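Local atomic coordinates of aminotransferase (Psychrobacter arcticus 273-4, PDB entry 3IF2), a protein that probably catalyses the pyridoxal 5'-phosphate-dependent transfer of amino groups between amino acids and keto acids, perhaps between valine and pyruvate. Residues Y121-F126 with S159-E164; P150-Y155 with Y398-V403. All blocks are in the same frame, centred on the assembly; numbering follows the deposited sequence.

Contact 1 of 2, residues Y121-F126 with S159-E164; sequences YLFNLF and SDVHVE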
# COMPACT_ATOMS: atom_id res chain seq x y z
N TYR A 121 -3.24 9.33 -2.18
CA TYR A 121 -3.17 9.68 -3.60
C TYR A 121 -3.97 10.94 -3.92
O TYR A 121 -3.39 11.92 -4.41
CB TYR A 121 -3.62 8.53 -4.53
CG TYR A 121 -2.79 7.24 -4.51
CD1 TYR A 121 -1.45 7.21 -4.13
CD2 TYR A 121 -3.37 6.06 -4.98
CE1 TYR A 121 -0.73 6.00 -4.16
CE2 TYR A 121 -2.67 4.87 -5.02
CZ TYR A 121 -1.36 4.83 -4.61
OH TYR A 121 -0.66 3.65 -4.68
N LEU A 122 -5.28 10.92 -3.63
CA LEU A 122 -6.18 12.01 -3.98
C LEU A 122 -5.81 13.38 -3.37
O LEU A 122 -5.86 14.39 -4.08
CB LEU A 122 -7.66 11.67 -3.68
CG LEU A 122 -8.33 10.51 -4.45
CD1 LEU A 122 -9.71 10.15 -3.81
CD2 LEU A 122 -8.46 10.81 -5.97
N PHE A 123 -5.39 13.43 -2.10
CA PHE A 123 -5.05 14.70 -1.48
C PHE A 123 -3.72 15.28 -1.99
O PHE A 123 -3.57 16.50 -2.06
CB PHE A 123 -5.11 14.66 0.04
CG PHE A 123 -6.48 14.33 0.62
CD1 PHE A 123 -7.68 14.40 -0.11
CD2 PHE A 123 -6.58 14.05 1.98
CE1 PHE A 123 -8.91 14.10 0.50
CE2 PHE A 123 -7.79 13.80 2.57
CZ PHE A 123 -8.95 13.82 1.84
N ASN A 124 -2.78 14.42 -2.36
CA ASN A 124 -1.54 14.84 -3.02
C ASN A 124 -1.73 15.08 -4.53
O ASN A 124 -0.95 15.79 -5.14
CB ASN A 124 -0.41 13.85 -2.73
CG ASN A 124 0.14 14.02 -1.35
OD1 ASN A 124 0.76 15.06 -1.04
ND2 ASN A 124 -0.06 13.03 -0.49
N LEU A 125 -2.76 14.47 -5.11
CA LEU A 125 -3.09 14.67 -6.53
C LEU A 125 -3.73 16.04 -6.75
O LEU A 125 -3.49 16.66 -7.77
CB LEU A 125 -4.04 13.56 -7.03
CG LEU A 125 -4.42 13.48 -8.51
CD1 LEU A 125 -3.20 13.15 -9.37
CD2 LEU A 125 -5.55 12.45 -8.73
N PHE A 126 -4.55 16.49 -5.80
CA PHE A 126 -5.29 17.74 -5.89
C PHE A 126 -4.92 18.79 -4.85
O PHE A 126 -5.59 19.79 -4.76
CB PHE A 126 -6.78 17.43 -5.79
CG PHE A 126 -7.29 16.62 -6.93
CD1 PHE A 126 -7.35 17.19 -8.21
CD2 PHE A 126 -7.77 15.31 -6.74
CE1 PHE A 126 -7.83 16.46 -9.31
CE2 PHE A 126 -8.27 14.56 -7.82
CZ PHE A 126 -8.29 15.13 -9.12
N SER A 159 -5.55 14.23 8.18
CA SER A 159 -4.55 15.21 8.69
C SER A 159 -3.17 15.33 8.07
O SER A 159 -2.76 16.42 7.68
CB SER A 159 -4.29 14.98 10.19
OG SER A 159 -5.44 15.20 10.95
N ASP A 160 -2.46 14.21 7.99
CA ASP A 160 -1.02 14.23 7.65
C ASP A 160 -0.59 13.59 6.34
O ASP A 160 0.60 13.35 6.16
CB ASP A 160 -0.28 13.57 8.84
CG ASP A 160 -0.50 14.30 10.20
OD1 ASP A 160 -0.82 15.51 10.26
OD2 ASP A 160 -0.32 13.63 11.24
N VAL A 161 -1.53 13.34 5.42
CA VAL A 161 -1.18 12.64 4.16
C VAL A 161 -0.39 13.48 3.14
O VAL A 161 0.21 12.91 2.25
CB VAL A 161 -2.40 11.97 3.46
CG1 VAL A 161 -3.12 11.01 4.43
CG2 VAL A 161 -3.36 12.99 2.88
N HIS A 162 -0.39 14.81 3.26
CA HIS A 162 0.36 15.63 2.30
C HIS A 162 1.87 15.38 2.39
O HIS A 162 2.40 15.17 3.48
CB HIS A 162 0.01 17.12 2.40
CG HIS A 162 -1.34 17.43 1.85
ND1 HIS A 162 -2.42 17.78 2.65
CD2 HIS A 162 -1.81 17.41 0.58
CE1 HIS A 162 -3.47 17.98 1.89
NE2 HIS A 162 -3.13 17.76 0.63
N VAL A 163 2.52 15.32 1.24
CA VAL A 163 3.96 15.04 1.15
C VAL A 163 4.83 16.21 1.67
O VAL A 163 5.87 15.96 2.26
CB VAL A 163 4.34 14.61 -0.29
CG1 VAL A 163 5.81 14.45 -0.41
CG2 VAL A 163 3.65 13.29 -0.64
N GLU A 164 4.40 17.45 1.45
CA GLU A 164 5.10 18.66 1.95
C GLU A 164 4.09 19.58 2.63
O GLU A 164 3.10 19.93 2.03
CB GLU A 164 5.86 19.40 0.82
CG GLU A 164 6.52 20.75 1.30
CD GLU A 164 7.75 21.25 0.48
OE1 GLU A 164 8.17 20.61 -0.51
OE2 GLU A 164 8.33 22.31 0.85

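Contact 2 of 2, residues P150-Y155 with Y398-V403; sequences PLTPEY and YFFPGV. With PLP (pyridoxal-5'-phosphate), chain C.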
# COMPACT_ATOMS: atom_id res chain seq x y z
N PRO A 150 -15.70 21.05 3.84
CA PRO A 150 -16.82 21.98 4.02
C PRO A 150 -17.44 22.00 5.42
O PRO A 150 -18.22 22.91 5.72
CB PRO A 150 -17.82 21.50 2.97
CG PRO A 150 -17.62 20.09 2.91
CD PRO A 150 -16.16 19.84 3.14
N LEU A 151 -17.11 21.02 6.25
CA LEU A 151 -17.56 20.99 7.63
C LEU A 151 -16.62 20.10 8.46
O LEU A 151 -16.26 19.01 8.03
CB LEU A 151 -19.02 20.49 7.71
CG LEU A 151 -19.69 20.27 9.07
CD1 LEU A 151 -21.19 20.40 8.97
CD2 LEU A 151 -19.34 18.92 9.64
N THR A 152 -16.21 20.61 9.61
CA THR A 152 -15.41 19.88 10.59
C THR A 152 -16.31 19.79 11.84
O THR A 152 -17.24 20.60 11.97
CB THR A 152 -14.07 20.57 10.87
OG1 THR A 152 -14.29 21.93 11.24
CG2 THR A 152 -13.19 20.54 9.64
N PRO A 153 -16.07 18.84 12.76
CA PRO A 153 -15.04 17.82 12.78
C PRO A 153 -15.07 16.84 11.59
O PRO A 153 -16.13 16.60 10.99
CB PRO A 153 -15.27 17.07 14.09
CG PRO A 153 -16.31 17.80 14.82
CD PRO A 153 -16.88 18.85 13.99
N GLU A 154 -13.89 16.37 11.23
CA GLU A 154 -13.70 15.41 10.15
C GLU A 154 -12.68 14.37 10.54
O GLU A 154 -12.05 14.48 11.58
CB GLU A 154 -13.34 16.12 8.83
CG GLU A 154 -14.53 16.30 7.88
CD GLU A 154 -15.00 14.99 7.23
OE1 GLU A 154 -14.46 13.91 7.58
OE2 GLU A 154 -15.93 15.06 6.39
N TYR A 155 -12.51 13.38 9.67
CA TYR A 155 -11.65 12.24 9.91
C TYR A 155 -10.21 12.57 10.28
O TYR A 155 -9.52 13.25 9.51
CB TYR A 155 -11.70 11.30 8.70
CG TYR A 155 -10.87 10.04 8.80
CD1 TYR A 155 -10.90 9.23 9.94
CD2 TYR A 155 -10.09 9.63 7.71
CE1 TYR A 155 -10.11 8.06 10.01
CE2 TYR A 155 -9.33 8.47 7.75
CZ TYR A 155 -9.34 7.68 8.88
OH TYR A 155 -8.57 6.56 8.86
N TYR A 398 -8.01 16.62 17.88
CA TYR A 398 -7.34 16.03 16.70
C TYR A 398 -8.23 15.85 15.46
O TYR A 398 -7.73 15.40 14.42
CB TYR A 398 -6.67 14.70 17.07
CG TYR A 398 -5.71 14.82 18.23
CD1 TYR A 398 -4.61 15.71 18.16
CD2 TYR A 398 -5.89 14.08 19.42
CE1 TYR A 398 -3.70 15.86 19.25
CE2 TYR A 398 -4.98 14.21 20.51
CZ TYR A 398 -3.90 15.10 20.42
OH TYR A 398 -3.02 15.24 21.46
N PHE A 399 -9.51 16.22 15.55
CA PHE A 399 -10.46 16.03 14.45
C PHE A 399 -10.81 17.32 13.70
O PHE A 399 -11.87 17.40 13.09
CB PHE A 399 -11.74 15.33 14.97
CG PHE A 399 -11.52 13.94 15.47
CD1 PHE A 399 -11.63 12.85 14.62
CD2 PHE A 399 -11.24 13.71 16.80
CE1 PHE A 399 -11.44 11.53 15.08
CE2 PHE A 399 -11.05 12.42 17.29
CZ PHE A 399 -11.14 11.31 16.42
N PHE A 400 -9.91 18.29 13.69
CA PHE A 400 -10.10 19.55 12.99
C PHE A 400 -8.84 19.80 12.15
O PHE A 400 -7.98 20.57 12.56
CB PHE A 400 -10.35 20.68 14.00
CG PHE A 400 -11.60 20.52 14.83
CD1 PHE A 400 -11.58 19.80 16.03
CD2 PHE A 400 -12.80 21.09 14.42
CE1 PHE A 400 -12.76 19.66 16.81
CE2 PHE A 400 -13.97 20.97 15.19
CZ PHE A 400 -13.95 20.24 16.39
N PRO A 401 -8.69 19.08 11.01
CA PRO A 401 -7.53 19.25 10.16
C PRO A 401 -7.45 20.65 9.56
O PRO A 401 -8.46 21.16 9.06
CB PRO A 401 -7.75 18.22 9.04
CG PRO A 401 -8.64 17.26 9.58
CD PRO A 401 -9.54 17.98 10.50
N GLY A 402 -6.26 21.24 9.63
CA GLY A 402 -6.03 22.58 9.13
C GLY A 402 -6.61 23.74 9.94
O GLY A 402 -6.56 24.87 9.46
N VAL A 403 -7.16 23.47 11.13
CA VAL A 403 -7.72 24.50 11.98
C VAL A 403 -6.81 24.67 13.19
O VAL A 403 -6.41 23.69 13.80
CB VAL A 403 -9.15 24.13 12.48
CG1 VAL A 403 -9.71 25.19 13.43
CG2 VAL A 403 -10.09 23.92 11.31
N1 PLP C . -12.85 6.88 6.00
C2 PLP C . -13.33 7.02 7.29
C2A PLP C . -14.43 8.01 7.52
C3 PLP C . -12.80 6.22 8.32
O3 PLP C . -13.24 6.32 9.61
C4 PLP C . -11.75 5.30 8.04
C4A PLP C . -11.03 4.68 9.23
O4A PLP C . -10.81 3.46 9.29
C5 PLP C . -11.27 5.19 6.69
C6 PLP C . -11.85 6.00 5.70
C5A PLP C . -10.11 4.26 6.28
O4P PLP C . -10.52 2.95 5.96
P PLP C . -9.53 1.94 5.21
O1P PLP C . -8.14 2.39 4.81
O2P PLP C . -10.30 1.63 3.97
O3P PLP C . -9.40 0.78 6.12

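Contact 1 of 2, residues Y121-F126 with S159-E164
Phe123 and Asn124, in the last turn of the helix 115-125 that begins with the cofactor-binding residues Ser115 and Gln116, meet Val161, His162 and Val163 of the loop between strands 142-149 and 168-170. The contact illustrates how one carboxamide can hold an irregular loop by its backbone. Asn124 OD1 accepts Val163 N at 2.9 Å, the donor lying in the carbonyl plane on a lone pair, with an N-H...O angle of 157°. The other prong, Asn124 ND2, gives a hydrogen to Val161 O at 2.8 Å; this oxygen lies close to the amide plane, although the nitrogen stands above the plane of the Val161 carbonyl. ND2 is also bonded to Phe120 O, one turn back in the helix. Two polar groups of the loop and one of the helix thus grip the amide, which should hinder its rotation. The first torsion of Asn124 (chi1 -76°) sets CG beside the backbone N, from where the carboxamide reaches the loop. Val163 CG2 closes on Asn124 OD1 at 3.4 Å, the two side chains crossing at about a right angle. His162 NE2 donates a weak hydrogen bond to Phe123 O at 3.0 Å, with the oxygen near the plane of the imidazole at its edge. Beside these polar links Val161 CG2 touches Phe123 CD2 at 3.5 Å, a methyl set against the rim of the phenyl ring rather than over its face. The subunit interface is close as well: Phe7 of the second subunit packs on Asn124, and Val163 touches Val163 of the second subunit. Within the chain, Phe123 and His162 both pack on Ile147 of strand 142-149, while Leu122 meets strand 268-273 and Tyr121 meets helix 291-305.

Contact 2 of 2, residues P150-Y155 with Y398-V403
Phe399 meets Pro153 and Glu154 where the loop 398-403 backs a cis-proline segment, Thr152 to Tyr155, that leads into the cofactor site of a member of the class I and II aminotransferase family, enzymes of fold type I. Phe399 O takes the hydrogen of Glu154 N at 2.9 Å, with the donor tilted 20° from the carbonyl plane; Pro153 CA adds a C-H...O contact to the same oxygen at 3.2 Å. The Phe399 ring receives Glu154 O in plane at its edge, 3.5 Å from CD1. Next, the side chain of Phe400 runs beside that of Pro153 in the same direction. Pro153 CG reaches Phe400 CZ at 3.7 Å, and CB stands over the ring face toward the rim. Thr152 OG1 comes to the edge of the same ring, 3.6 Å from CD2. Pro401 then turns CG toward Tyr155 O, a looser approach, within a type II turn from Phe400 to Val403 in which Gly402 takes the positive phi. Glu154 OE1 accepts Tyr155 N through its anti lone pair and also bonds Ser213 OG, bracing the backbone from which the Tyr155 ring extends. Pyridoxal phosphate C3 lies 3.6 Å above the Tyr155 ring plane, offset toward the rim. Replacing Tyr155 by an alanine would probably strip away the ring that lies over this face of the pyridine and leave Gln116 OE1 without its weakly bonded hydroxyl. At the tip of the side chain, Tyr155 OH is 3.1 Å from the cofactor's C4A.

The two contacts interlock along the chain: 121-126 comes first, then 150-155, 159-164 and finally 398-403, so that the segments alternate. Both draw on the single long connection between strands 142-149 and 168-170 of the eight-stranded mixed sheet. Contact 1 ties the later part of this connection to helix 115-125; contact 2 ties its beginning to the loop between strands 394-395 and 414-418, which belong to the six-stranded sheet. Their centres lie 15 Å apart, yet they touch where Ser159 OG packs on Pro401 CG at 4.0 Å. One connection therefore joins the subunit interface to the cofactor pocket and to a loop of the six-stranded sheet.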